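Local atomic coordinates of tRNA-splicing ligase RtcB (Thermus thermophilus, PDB entry 2EPG), a protein that probably joins broken RNA ends, sealing a 2',3'-cyclic phosphate or 3'-phosphate to a 5'-hydroxyl with GTP and two manganese ions. Residues A[20-25]-A[36-41]; A[65-70]-A[87-92]; A[76-81]-A[277-282]; A[333-338]-A[359-364]. All blocks are in the same frame, centred on the assembly; numbering follows the deposited sequence.

Interaction 1: residues A[20-25]-A[36-41]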
loop_
_atom_site.group_PDB
_atom_site.type_symbol
_atom_site.label_atom_id
_atom_site.label_comp_id
_atom_site.label_asym_id
_atom_site.label_seq_id
_atom_site.Cartn_x
_atom_site.Cartn_y
_atom_site.Cartn_z
ATOM N N TYR A 20 -19.508 11.118 -7.727
ATOM C CA TYR A 20 -18.506 10.916 -6.687
ATOM C C TYR A 20 -17.179 11.665 -6.897
ATOM O O TYR A 20 -16.179 11.322 -6.272
ATOM C CB TYR A 20 -18.210 9.418 -6.522
ATOM C CG TYR A 20 -19.446 8.583 -6.289
ATOM C CD1 TYR A 20 -20.294 8.256 -7.345
ATOM C CD2 TYR A 20 -19.788 8.158 -5.011
ATOM C CE1 TYR A 20 -21.458 7.526 -7.135
ATOM C CE2 TYR A 20 -20.952 7.419 -4.778
ATOM C CZ TYR A 20 -21.782 7.108 -5.849
ATOM O OH TYR A 20 -22.936 6.390 -5.636
ATOM N N THR A 21 -17.181 12.697 -7.738
ATOM C CA THR A 21 -15.966 13.456 -8.031
ATOM C C THR A 21 -16.132 14.972 -7.816
ATOM O O THR A 21 -16.997 15.611 -8.441
ATOM C CB THR A 21 -15.532 13.187 -9.480
ATOM O OG1 THR A 21 -15.481 11.766 -9.697
ATOM C CG2 THR A 21 -14.169 13.793 -9.766
ATOM N N TYR A 22 -15.293 15.545 -6.946
ATOM C CA TYR A 22 -15.336 16.979 -6.628
ATOM C C TYR A 22 -14.028 17.718 -6.900
ATOM O O TYR A 22 -12.931 17.185 -6.706
ATOM C CB TYR A 22 -15.730 17.180 -5.167
ATOM C CG TYR A 22 -17.041 16.504 -4.829
ATOM C CD1 TYR A 22 -18.260 17.047 -5.248
ATOM C CD2 TYR A 22 -17.060 15.289 -4.138
ATOM C CE1 TYR A 22 -19.471 16.394 -4.990
ATOM C CE2 TYR A 22 -18.262 14.621 -3.874
ATOM C CZ TYR A 22 -19.463 15.181 -4.303
ATOM O OH TYR A 22 -20.644 14.523 -4.047
ATOM N N ARG A 23 -14.164 18.966 -7.328
ATOM C CA ARG A 23 -13.039 19.801 -7.672
ATOM C C ARG A 23 -12.952 21.033 -6.768
ATOM O O ARG A 23 -13.964 21.667 -6.463
ATOM C CB ARG A 23 -13.194 20.212 -9.134
ATOM C CG ARG A 23 -12.168 21.147 -9.674
ATOM C CD ARG A 23 -12.821 22.021 -10.722
ATOM N NE ARG A 23 -11.867 22.996 -11.208
ATOM C CZ ARG A 23 -12.147 24.258 -11.496
ATOM N NH1 ARG A 23 -11.175 25.039 -11.924
ATOM N NH2 ARG A 23 -13.381 24.734 -11.362
ATOM N N ILE A 24 -11.740 21.326 -6.303
ATOM C CA ILE A 24 -11.469 22.501 -5.477
ATOM C C ILE A 24 -10.722 23.406 -6.437
ATOM O O ILE A 24 -9.531 23.216 -6.685
ATOM C CB ILE A 24 -10.550 22.169 -4.286
ATOM C CG1 ILE A 24 -11.273 21.229 -3.322
ATOM C CG2 ILE A 24 -10.115 23.459 -3.585
ATOM C CD1 ILE A 24 -10.368 20.572 -2.306
ATOM N N PRO A 25 -11.412 24.389 -7.015
ATOM C CA PRO A 25 -10.678 25.246 -7.944
ATOM C C PRO A 25 -9.501 25.997 -7.316
ATOM O O PRO A 25 -9.528 26.380 -6.145
ATOM C CB PRO A 25 -11.770 26.154 -8.526
ATOM C CG PRO A 25 -12.845 26.139 -7.483
ATOM C CD PRO A 25 -12.844 24.733 -6.965
ATOM N N PHE A 36 -11.021 15.630 -5.419
ATOM C CA PHE A 36 -11.193 14.539 -4.462
ATOM C C PHE A 36 -12.443 13.723 -4.774
ATOM O O PHE A 36 -13.414 14.236 -5.334
ATOM C CB PHE A 36 -11.226 15.038 -3.002
ATOM C CG PHE A 36 -12.401 15.917 -2.662
ATOM C CD1 PHE A 36 -12.358 17.287 -2.908
ATOM C CD2 PHE A 36 -13.537 15.379 -2.067
ATOM C CE1 PHE A 36 -13.430 18.113 -2.567
ATOM C CE2 PHE A 36 -14.622 16.191 -1.721
ATOM C CZ PHE A 36 -14.569 17.566 -1.971
ATOM N N PHE A 37 -12.397 12.439 -4.441
ATOM C CA PHE A 37 -13.516 11.551 -4.698
ATOM C C PHE A 37 -14.264 11.284 -3.398
ATOM O O PHE A 37 -13.652 11.010 -2.365
ATOM C CB PHE A 37 -13.011 10.238 -5.324
ATOM C CG PHE A 37 -12.113 10.440 -6.522
ATOM C CD1 PHE A 37 -10.732 10.539 -6.370
ATOM C CD2 PHE A 37 -12.651 10.577 -7.794
ATOM C CE1 PHE A 37 -9.904 10.774 -7.468
ATOM C CE2 PHE A 37 -11.838 10.815 -8.902
ATOM C CZ PHE A 37 -10.461 10.914 -8.741
ATOM N N ALA A 38 -15.590 11.371 -3.437
ATOM C CA ALA A 38 -16.361 11.136 -2.224
ATOM C C ALA A 38 -17.840 10.873 -2.464
ATOM O O ALA A 38 -18.346 11.039 -3.569
ATOM C CB ALA A 38 -16.197 12.314 -1.283
ATOM N N SER A 39 -18.522 10.453 -1.403
ATOM C CA SER A 39 -19.954 10.145 -1.447
ATOM C C SER A 39 -20.728 11.327 -0.914
ATOM O O SER A 39 -20.147 12.242 -0.327
ATOM C CB SER A 39 -20.282 8.942 -0.550
ATOM O OG SER A 39 -19.872 7.705 -1.113
ATOM N N LYS A 40 -22.045 11.304 -1.110
ATOM C CA LYS A 40 -22.878 12.367 -0.575
ATOM C C LYS A 40 -22.757 12.213 0.930
ATOM O O LYS A 40 -22.787 13.187 1.677
ATOM C CB LYS A 40 -24.337 12.202 -1.012
ATOM C CG LYS A 40 -24.598 12.718 -2.420
ATOM C CD LYS A 40 -24.089 14.156 -2.543
ATOM C CE LYS A 40 -24.141 14.676 -3.966
ATOM N NZ LYS A 40 -23.387 15.957 -4.075
ATOM N N GLU A 41 -22.585 10.966 1.354
ATOM C CA GLU A 41 -22.446 10.637 2.761
ATOM C C GLU A 41 -21.057 10.960 3.295
ATOM O O GLU A 41 -20.912 11.437 4.418
ATOM C CB GLU A 41 -22.761 9.158 2.978
ATOM C CG GLU A 41 -24.186 8.777 2.604
ATOM C CD GLU A 41 -25.231 9.717 3.208
ATOM O OE1 GLU A 41 -25.432 10.826 2.662
ATOM O OE2 GLU A 41 -25.847 9.351 4.236
#
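Tyr22 and Phe36 form the apolar centre, directly opposite each other on two antiparallel strands. CB of Tyr22 sits over one face of the Phe36 ring, 3.6 Å from its centroid, a CH-pi contact, while the two rings cross obliquely with their planes 34° apart. Phe36 brings its ring under CB of Tyr22 with CG in the crowded position between backbone N and carbonyl carbon (chi1 65°). CG1 of Ile24 meets the edge of the same ring at 3.9 Å from CE1, and Phe14 packs edge-to-face on it, so a flat, wholly apolar side chain suits this buried place. Ala38 adds a small methyl beside Tyr22, CB to CE2 4.0 Å, where the chain leaves the strand.

On the other face Thr21 and Phe37 lie side by side, the Thr21 OG1 at the ring edge but bonded to the carbonyl of Pro19; helix 462-470 covers this face through Ala470. Between the faces runs the backbone ladder. Tyr22 N gives a nearly straight bond to Phe36 O, and Phe36 N returns one to Tyr22 O, both 2.8 Å. Ala38 N reaches Tyr20 O at 2.9 Å, from above the carbonyl plane.

At the polar edge the long, bent Lys40 side chain brings NZ to Tyr22 OH, a 3.1 Å hydrogen bond near the ring plane, so a tyrosine can bury its ring and still give its hydroxyl a polar partner in the exposed Lys40. This pairing, with one non-hydrogen-bonded and one hydrogen-bonded pair, is that of an antiparallel beta hairpin, strands 21-24 and 34-37.

Interaction 2: residues A[65-70]-A[87-92]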
loop_
_atom_site.group_PDB
_atom_site.type_symbol
_atom_site.label_atom_id
_atom_site.label_comp_id
_atom_site.label_asym_id
_atom_site.label_seq_id
_atom_site.Cartn_x
_atom_site.Cartn_y
_atom_site.Cartn_z
ATOM N N GLY A 65 6.225 22.592 -8.821
ATOM C CA GLY A 65 6.201 21.518 -9.802
ATOM C C GLY A 65 5.077 20.508 -9.644
ATOM O O GLY A 65 5.125 19.426 -10.237
ATOM N N ILE A 66 4.063 20.822 -8.845
ATOM C CA ILE A 66 2.983 19.864 -8.707
ATOM C C ILE A 66 2.231 19.793 -10.033
ATOM O O ILE A 66 2.100 20.793 -10.722
ATOM C CB ILE A 66 2.004 20.239 -7.585
ATOM C CG1 ILE A 66 0.915 19.167 -7.494
ATOM C CG2 ILE A 66 1.406 21.628 -7.831
ATOM C CD1 ILE A 66 0.319 19.049 -6.146
ATOM N N VAL A 67 1.771 18.598 -10.386
ATOM C CA VAL A 67 1.026 18.384 -11.623
ATOM C C VAL A 67 -0.464 18.386 -11.274
ATOM O O VAL A 67 -0.891 17.736 -10.313
ATOM C CB VAL A 67 1.425 17.031 -12.279
ATOM C CG1 VAL A 67 0.629 16.790 -13.580
ATOM C CG2 VAL A 67 2.939 17.022 -12.568
ATOM N N GLU A 68 -1.254 19.136 -12.036
ATOM C CA GLU A 68 -2.684 19.212 -11.781
ATOM C C GLU A 68 -3.379 17.882 -12.087
ATOM O O GLU A 68 -3.133 17.273 -13.130
ATOM C CB GLU A 68 -3.310 20.325 -12.633
ATOM C CG GLU A 68 -4.764 20.615 -12.299
ATOM C CD GLU A 68 -5.219 21.950 -12.877
ATOM O OE1 GLU A 68 -5.503 22.013 -14.095
ATOM O OE2 GLU A 68 -5.269 22.941 -12.115
ATOM N N PRO A 69 -4.259 17.415 -11.178
ATOM C CA PRO A 69 -4.594 18.083 -9.919
ATOM C C PRO A 69 -4.031 17.316 -8.731
ATOM O O PRO A 69 -3.654 16.153 -8.865
ATOM C CB PRO A 69 -6.107 18.020 -9.907
ATOM C CG PRO A 69 -6.336 16.575 -10.384
ATOM C CD PRO A 69 -5.300 16.429 -11.535
ATOM N N ALA A 70 -3.981 17.970 -7.574
ATOM C CA ALA A 70 -3.548 17.305 -6.354
ATOM C C ALA A 70 -4.806 16.486 -6.049
ATOM O O ALA A 70 -5.914 16.998 -6.229
ATOM C CB ALA A 70 -3.278 18.337 -5.234
ATOM N N VAL A 87 -2.823 11.672 -3.249
ATOM C CA VAL A 87 -2.025 11.318 -4.412
ATOM C C VAL A 87 -1.568 12.657 -4.975
ATOM O O VAL A 87 -2.393 13.555 -5.216
ATOM C CB VAL A 87 -2.868 10.561 -5.471
ATOM C CG1 VAL A 87 -2.065 10.372 -6.762
ATOM C CG2 VAL A 87 -3.307 9.212 -4.924
ATOM N N ALA A 88 -0.262 12.805 -5.181
ATOM C CA ALA A 88 0.274 14.063 -5.710
ATOM C C ALA A 88 1.460 13.787 -6.612
ATOM O O ALA A 88 2.472 13.251 -6.167
ATOM C CB ALA A 88 0.699 14.990 -4.548
ATOM N N ALA A 89 1.332 14.160 -7.879
ATOM C CA ALA A 89 2.390 13.946 -8.849
ATOM C C ALA A 89 3.211 15.233 -8.994
ATOM O O ALA A 89 2.653 16.341 -8.989
ATOM C CB ALA A 89 1.778 13.535 -10.194
ATOM N N PHE A 90 4.534 15.075 -9.089
ATOM C CA PHE A 90 5.455 16.198 -9.229
ATOM C C PHE A 90 6.386 15.994 -10.424
ATOM O O PHE A 90 6.948 14.911 -10.593
ATOM C CB PHE A 90 6.262 16.366 -7.942
ATOM C CG PHE A 90 5.454 16.934 -6.794
ATOM C CD1 PHE A 90 4.719 16.100 -5.954
ATOM C CD2 PHE A 90 5.407 18.306 -6.580
ATOM C CE1 PHE A 90 3.951 16.625 -4.914
ATOM C CE2 PHE A 90 4.637 18.842 -5.541
ATOM C CZ PHE A 90 3.910 18.005 -4.708
ATOM N N ASP A 91 6.538 17.026 -11.254
ATOM C CA ASP A 91 7.379 16.928 -12.443
ATOM C C ASP A 91 8.795 17.454 -12.198
ATOM O O ASP A 91 8.996 18.655 -11.997
ATOM C CB ASP A 91 6.749 17.709 -13.600
ATOM C CG ASP A 91 7.445 17.451 -14.926
ATOM O OD1 ASP A 91 8.632 17.095 -14.935
ATOM O OD2 ASP A 91 6.800 17.623 -15.974
ATOM N N PRO A 92 9.798 16.566 -12.249
ATOM C CA PRO A 92 11.200 16.949 -12.025
ATOM C C PRO A 92 11.658 18.064 -12.958
ATOM O O PRO A 92 12.417 18.944 -12.556
ATOM C CB PRO A 92 11.975 15.650 -12.292
ATOM C CG PRO A 92 10.952 14.577 -12.112
ATOM C CD PRO A 92 9.712 15.176 -12.721
HETATM O O HOH W 1 -0.787 15.926 -8.327
#
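Gly65, with a positive phi of 68° that suits glycine, turns its carbonyl toward the end of strand 86-90 and accepts a hydrogen bond from Asp91 N at 3.0 Å, in the carbonyl plane and nearly straight. Ile66 follows, its backbone bridged to Phe90. Its CB lies 3.6 Å from Phe90 CE2, and its CG1, anti to the backbone N, lies over one face of that ring; a branched aliphatic chain suits this place, giving both CB and CG1 to the ring. An alanine in place of Phe90 would remove the ring and would probably leave Ile66 and Leu63 poorly packed. Val67 donates its N-H to Ala89 O at 2.8 Å, from above the carbonyl plane, and sets its CB 4.1 Å from the Ala89 methyl.

Beyond it the chain swings away through Glu68 and a cis peptide to Pro69, and a water takes the place of direct bonds. It donates to Val67 O and Pro69 O and accepts from Ala89 N at 2.8 Å, so three backbone polar atoms are satisfied together. Ala70 then starts strand 70-73. A single bridge, two direct bonds and a water where the chains part thus make an irregular, water-mediated run-in to strand 70-73, alongside its antiparallel partner 86-90.

Interaction 3: residues A[76-81]-A[277-282]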
loop_
_atom_site.group_PDB
_atom_site.type_symbol
_atom_site.label_atom_id
_atom_site.label_comp_id
_atom_site.label_asym_id
_atom_site.label_seq_id
_atom_site.Cartn_x
_atom_site.Cartn_y
_atom_site.Cartn_z
ATOM N N ILE A 76 -10.053 9.853 2.686
ATOM C CA ILE A 76 -9.133 10.899 3.105
ATOM C C ILE A 76 -9.363 11.367 4.531
ATOM O O ILE A 76 -10.509 11.440 4.998
ATOM C CB ILE A 76 -9.253 12.118 2.189
ATOM C CG1 ILE A 76 -8.376 13.262 2.704
ATOM C CG2 ILE A 76 -10.696 12.572 2.123
ATOM C CD1 ILE A 76 -8.501 14.531 1.872
ATOM N N HIS A 77 -8.259 11.674 5.216
ATOM C CA HIS A 77 -8.294 12.192 6.584
ATOM C C HIS A 77 -6.980 12.843 7.005
ATOM O O HIS A 77 -5.964 12.724 6.314
ATOM C CB HIS A 77 -8.686 11.104 7.594
ATOM C CG HIS A 77 -7.875 9.853 7.499
ATOM N ND1 HIS A 77 -7.195 9.326 8.576
ATOM C CD2 HIS A 77 -7.684 8.991 6.472
ATOM C CE1 HIS A 77 -6.623 8.190 8.218
ATOM N NE2 HIS A 77 -6.904 7.964 6.946
ATOM N N TRP A 78 -7.024 13.535 8.145
ATOM C CA TRP A 78 -5.870 14.247 8.686
ATOM C C TRP A 78 -4.590 13.411 8.692
ATOM O O TRP A 78 -4.587 12.256 9.110
ATOM C CB TRP A 78 -6.163 14.734 10.115
ATOM C CG TRP A 78 -5.162 15.745 10.591
ATOM C CD1 TRP A 78 -5.240 17.107 10.449
ATOM C CD2 TRP A 78 -3.867 15.474 11.147
ATOM N NE1 TRP A 78 -4.070 17.697 10.875
ATOM C CE2 TRP A 78 -3.209 16.719 11.306
ATOM C CE3 TRP A 78 -3.193 14.299 11.519
ATOM C CZ2 TRP A 78 -1.905 16.823 11.824
ATOM C CZ3 TRP A 78 -1.893 14.401 12.032
ATOM C CH2 TRP A 78 -1.265 15.659 12.177
ATOM N N GLY A 79 -3.503 14.015 8.223
ATOM C CA GLY A 79 -2.221 13.332 8.193
ATOM C C GLY A 79 -1.066 14.282 8.462
ATOM O O GLY A 79 -1.272 15.433 8.831
ATOM N N TYR A 80 0.154 13.795 8.282
ATOM C CA TYR A 80 1.346 14.605 8.493
ATOM C C TYR A 80 1.660 15.395 7.216
ATOM O O TYR A 80 2.224 14.857 6.261
ATOM C CB TYR A 80 2.528 13.696 8.844
ATOM C CG TYR A 80 3.772 14.439 9.272
ATOM C CD1 TYR A 80 3.880 14.976 10.556
ATOM C CD2 TYR A 80 4.836 14.628 8.384
ATOM C CE1 TYR A 80 5.019 15.684 10.950
ATOM C CE2 TYR A 80 5.978 15.336 8.763
ATOM C CZ TYR A 80 6.062 15.861 10.049
ATOM O OH TYR A 80 7.188 16.558 10.435
ATOM N N GLY A 81 1.299 16.673 7.201
ATOM C CA GLY A 81 1.550 17.495 6.024
ATOM C C GLY A 81 0.547 17.167 4.931
ATOM O O GLY A 81 -0.415 17.908 4.722
ATOM N N ASP A 277 2.816 24.778 5.778
ATOM C CA ASP A 277 2.754 23.855 6.900
ATOM C C ASP A 277 4.126 23.191 6.938
ATOM O O ASP A 277 4.550 22.591 5.954
ATOM C CB ASP A 277 1.645 22.826 6.642
ATOM C CG ASP A 277 1.662 21.667 7.620
ATOM O OD1 ASP A 277 0.853 20.733 7.432
ATOM O OD2 ASP A 277 2.475 21.675 8.571
ATOM N N LYS A 278 4.829 23.311 8.061
ATOM C CA LYS A 278 6.162 22.727 8.193
ATOM C C LYS A 278 6.193 21.219 7.964
ATOM O O LYS A 278 7.228 20.662 7.591
ATOM C CB LYS A 278 6.752 23.043 9.574
ATOM C CG LYS A 278 5.768 22.851 10.727
ATOM C CD LYS A 278 6.379 22.112 11.923
ATOM C CE LYS A 278 6.622 20.633 11.609
ATOM N NZ LYS A 278 7.037 19.861 12.826
ATOM N N GLN A 279 5.059 20.560 8.181
ATOM C CA GLN A 279 4.979 19.115 8.002
ATOM C C GLN A 279 4.995 18.744 6.518
ATOM O O GLN A 279 5.069 17.565 6.158
ATOM C CB GLN A 279 3.717 18.569 8.680
ATOM C CG GLN A 279 3.540 19.057 10.115
ATOM C CD GLN A 279 2.684 18.127 10.962
ATOM O OE1 GLN A 279 1.566 17.768 10.585
ATOM N NE2 GLN A 279 3.208 17.735 12.120
ATOM N N LEU A 280 4.940 19.764 5.669
ATOM C CA LEU A 280 4.967 19.591 4.217
ATOM C C LEU A 280 6.424 19.615 3.731
ATOM O O LEU A 280 6.693 19.676 2.523
ATOM C CB LEU A 280 4.194 20.733 3.569
ATOM C CG LEU A 280 3.114 20.425 2.540
ATOM C CD1 LEU A 280 2.135 19.386 3.061
ATOM C CD2 LEU A 280 2.401 21.727 2.211
ATOM N N ALA A 281 7.353 19.578 4.684
ATOM C CA ALA A 281 8.785 19.609 4.403
ATOM C C ALA A 281 9.152 18.844 3.134
ATOM O O ALA A 281 8.944 17.638 3.061
ATOM C CB ALA A 281 9.542 19.044 5.590
ATOM N N ALA A 282 9.709 19.548 2.147
ATOM C CA ALA A 282 10.076 18.930 0.868
ATOM C C ALA A 282 11.388 19.484 0.317
ATOM O O ALA A 282 11.858 20.518 0.763
ATOM C CB ALA A 282 8.962 19.159 -0.156
HETATM O O HOH W 2 -0.065 18.655 8.794
#
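Gln279, Tyr80 and Gly81 carry most of this contact. Gln279 lies across the Tyr80 ring, its CB over the ring centre, 3.8 Å from the centroid and only 7° off the normal, a CH-pi contact. From there the chain, extended beyond CG, takes the amide along the ring toward CE1, which NE2 approaches to 3.0 Å, with the amide and ring planes 46° apart. Tyr80 has CG anti to its backbone N (chi1 -172°), which sends the ring out to meet the glutamine; the side chain also touches Val261 of helix 250-265. An alanine at Tyr80 would remove the ring face under Gln279 CB and would probably leave that side chain less well held.

Gln279 belongs to a short 3-10 turn, 278-280, opened by an Asx turn in which Asp277 OD2 accepts from Gln279 N at 2.8 Å. Here the loop before strand 283-284 packs against the chain just after strand 76-77.

Gly81 meets the turn with its backbone alone. Its CA makes a C-H contact with Gln279 O at 3.5 Å, and a side chain here would run into that same oxygen; its positive phi also suits glycine. CD1 of Leu280 packs 3.3 Å from Gly81 C. A water accepts from Gly81 N at 2.9 Å and lies 2.6 Å from both Asp277 OD1 and Gln279 OE1.

Interaction 4: residues A[333-338]-A[359-364]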
loop_
_atom_site.group_PDB
_atom_site.type_symbol
_atom_site.label_atom_id
_atom_site.label_comp_id
_atom_site.label_asym_id
_atom_site.label_seq_id
_atom_site.Cartn_x
_atom_site.Cartn_y
_atom_site.Cartn_z
ATOM N N VAL A 333 0.903 -16.030 -5.068
ATOM C CA VAL A 333 0.760 -14.604 -4.864
ATOM C C VAL A 333 -0.224 -14.094 -5.930
ATOM O O VAL A 333 0.049 -14.185 -7.130
ATOM C CB VAL A 333 2.111 -13.877 -5.038
ATOM C CG1 VAL A 333 1.912 -12.373 -4.923
ATOM C CG2 VAL A 333 3.124 -14.379 -3.963
ATOM N N LEU A 334 -1.382 -13.605 -5.497
ATOM C CA LEU A 334 -2.357 -13.052 -6.427
ATOM C C LEU A 334 -1.772 -11.691 -6.800
ATOM O O LEU A 334 -1.591 -11.376 -7.981
ATOM C CB LEU A 334 -3.719 -12.920 -5.741
ATOM C CG LEU A 334 -4.888 -12.522 -6.648
ATOM C CD1 LEU A 334 -6.185 -13.029 -6.040
ATOM C CD2 LEU A 334 -4.906 -11.000 -6.840
ATOM N N TYR A 335 -1.467 -10.887 -5.786
ATOM C CA TYR A 335 -0.804 -9.597 -6.017
ATOM C C TYR A 335 -0.199 -9.076 -4.712
ATOM O O TYR A 335 -0.495 -9.582 -3.630
ATOM C CB TYR A 335 -1.769 -8.539 -6.585
ATOM C CG TYR A 335 -1.041 -7.503 -7.403
ATOM C CD1 TYR A 335 -0.269 -7.883 -8.500
ATOM C CD2 TYR A 335 -1.101 -6.152 -7.086
ATOM C CE1 TYR A 335 0.427 -6.933 -9.251
ATOM C CE2 TYR A 335 -0.417 -5.210 -7.842
ATOM C CZ TYR A 335 0.345 -5.614 -8.921
ATOM O OH TYR A 335 1.031 -4.685 -9.672
ATOM N N ASP A 336 0.647 -8.061 -4.825
ATOM C CA ASP A 336 1.275 -7.431 -3.671
ATOM C C ASP A 336 1.546 -5.979 -4.076
ATOM O O ASP A 336 2.204 -5.727 -5.089
ATOM C CB ASP A 336 2.571 -8.188 -3.316
ATOM C CG ASP A 336 3.366 -7.529 -2.179
ATOM O OD1 ASP A 336 3.818 -8.262 -1.274
ATOM O OD2 ASP A 336 3.566 -6.292 -2.198
ATOM N N LEU A 337 1.020 -5.024 -3.309
ATOM C CA LEU A 337 1.217 -3.617 -3.628
ATOM C C LEU A 337 1.315 -2.721 -2.401
ATOM O O LEU A 337 0.826 -3.046 -1.324
ATOM C CB LEU A 337 0.091 -3.092 -4.539
ATOM C CG LEU A 337 -1.241 -2.671 -3.888
ATOM C CD1 LEU A 337 -2.210 -2.140 -4.959
ATOM C CD2 LEU A 337 -1.856 -3.865 -3.156
ATOM N N ALA A 338 1.964 -1.580 -2.593
ATOM C CA ALA A 338 2.173 -0.598 -1.544
ATOM C C ALA A 338 0.969 0.307 -1.336
ATOM O O ALA A 338 0.187 0.521 -2.257
ATOM C CB ALA A 338 3.391 0.260 -1.894
ATOM N N ALA A 359 -2.963 5.309 -0.325
ATOM C CA ALA A 359 -3.644 5.207 -1.607
ATOM C C ALA A 359 -2.797 4.217 -2.381
ATOM O O ALA A 359 -1.618 4.014 -2.065
ATOM C CB ALA A 359 -3.683 6.556 -2.316
ATOM N N THR A 360 -3.400 3.595 -3.380
ATOM C CA THR A 360 -2.721 2.574 -4.157
ATOM C C THR A 360 -2.518 2.914 -5.603
ATOM O O THR A 360 -3.233 3.738 -6.160
ATOM C CB THR A 360 -3.528 1.251 -4.153
ATOM O OG1 THR A 360 -4.875 1.520 -4.579
ATOM C CG2 THR A 360 -3.547 0.627 -2.766
ATOM N N ARG A 361 -1.524 2.265 -6.203
ATOM C CA ARG A 361 -1.279 2.411 -7.622
ATOM C C ARG A 361 -2.375 1.485 -8.122
ATOM O O ARG A 361 -2.650 0.460 -7.499
ATOM C CB ARG A 361 0.085 1.848 -8.034
ATOM C CG ARG A 361 0.452 2.183 -9.468
ATOM C CD ARG A 361 1.678 1.408 -9.953
ATOM N NE ARG A 361 1.386 -0.007 -10.148
ATOM C CZ ARG A 361 2.242 -0.874 -10.683
ATOM N NH1 ARG A 361 1.903 -2.149 -10.833
ATOM N NH2 ARG A 361 3.443 -0.469 -11.061
ATOM N N ALA A 362 -2.997 1.832 -9.236
ATOM C CA ALA A 362 -4.094 1.016 -9.739
ATOM C C ALA A 362 -4.154 1.096 -11.251
ATOM O O ALA A 362 -5.092 1.676 -11.818
ATOM C CB ALA A 362 -5.402 1.506 -9.126
ATOM N N PHE A 363 -3.135 0.528 -11.895
ATOM C CA PHE A 363 -3.063 0.532 -13.340
ATOM C C PHE A 363 -4.215 -0.232 -13.996
ATOM O O PHE A 363 -4.769 -1.197 -13.429
ATOM C CB PHE A 363 -1.703 0.002 -13.791
ATOM C CG PHE A 363 -0.572 0.984 -13.579
ATOM C CD1 PHE A 363 0.750 0.596 -13.766
ATOM C CD2 PHE A 363 -0.838 2.295 -13.169
ATOM C CE1 PHE A 363 1.793 1.495 -13.550
ATOM C CE2 PHE A 363 0.195 3.211 -12.949
ATOM C CZ PHE A 363 1.520 2.810 -13.139
ATOM N N GLY A 364 -4.583 0.215 -15.192
ATOM C CA GLY A 364 -5.700 -0.395 -15.891
ATOM C C GLY A 364 -5.366 -1.327 -17.033
ATOM O O GLY A 364 -4.192 -1.539 -17.351
HETATM O O HOH W 3 0.641 0.836 -4.670
HETATM O O HOH W 4 1.135 3.183 -3.029
#
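Strand 332-347 passes here into the predicted GMP and manganese site, with His339 the residue just after this segment, and the short strand 360-361 comes past it at an angle. Thr360 lies beside His339 and near His410, the predicted guanylylated histidine, so the contact belongs to the wall of the probable active site. Leu334 and Tyr335 form a classic beta bulge opposite Leu113.

The apolar part is small. CD1 of Leu337 touches CB of Thr360 at 3.7 Å, the two side chains crossing obliquely; Leu337 holds CG in the crowded position (chi1 82°), which turns the branch toward 359-364. Thr360 suits the spot because its two branches differ: CG2 lies 3.8 Å from Ala338 O, whereas OG1 is hydrogen-bonded to Cys409 O. Further back, Arg361 bends at chi3 to bring NH1 to 2.9 Å from Tyr335 OH, near the edge of the ring, with the guanidinium plane 32° from it. CD1 of Phe363 covers one face of that guanidinium.

Two waters link the backbones. One lies 2.5 Å from Ala338 O and accepts from Arg361 N at 3.0 Å; the other lies 3.0 Å from Ala359 O, with a weaker approach to Ala338 O. Since every touching residue is buried, these waters give polar backbone atoms of the two segments a partner where the chains diverge, and the nearby arginine charge would probably polarise the Tyr335 hydroxyl.

Along the chain interaction 1 closes before interaction 2 opens, interactions 2 and 3 alternate their segments, and interaction 4 comes last. Strand pairing runs from the hairpin 21-24 and 34-37 through 70-73 and 86-90 to 350-357 and then 332-347, so interactions 1, 2 and 4 are tied by successive strands. The centres of interactions 1 and 2 lie about 19 Å apart, those of 2 and 3 about 15 Å. The centre of interaction 4 is about 7 Å from the chain centre, those of the others 18 to 22 Å. Interactions 2 and 4 touch through Val87 CG2 and Ala359 CB, 3.7 Å apart, so the outer strands pack directly against residues beside the probable nucleotide site.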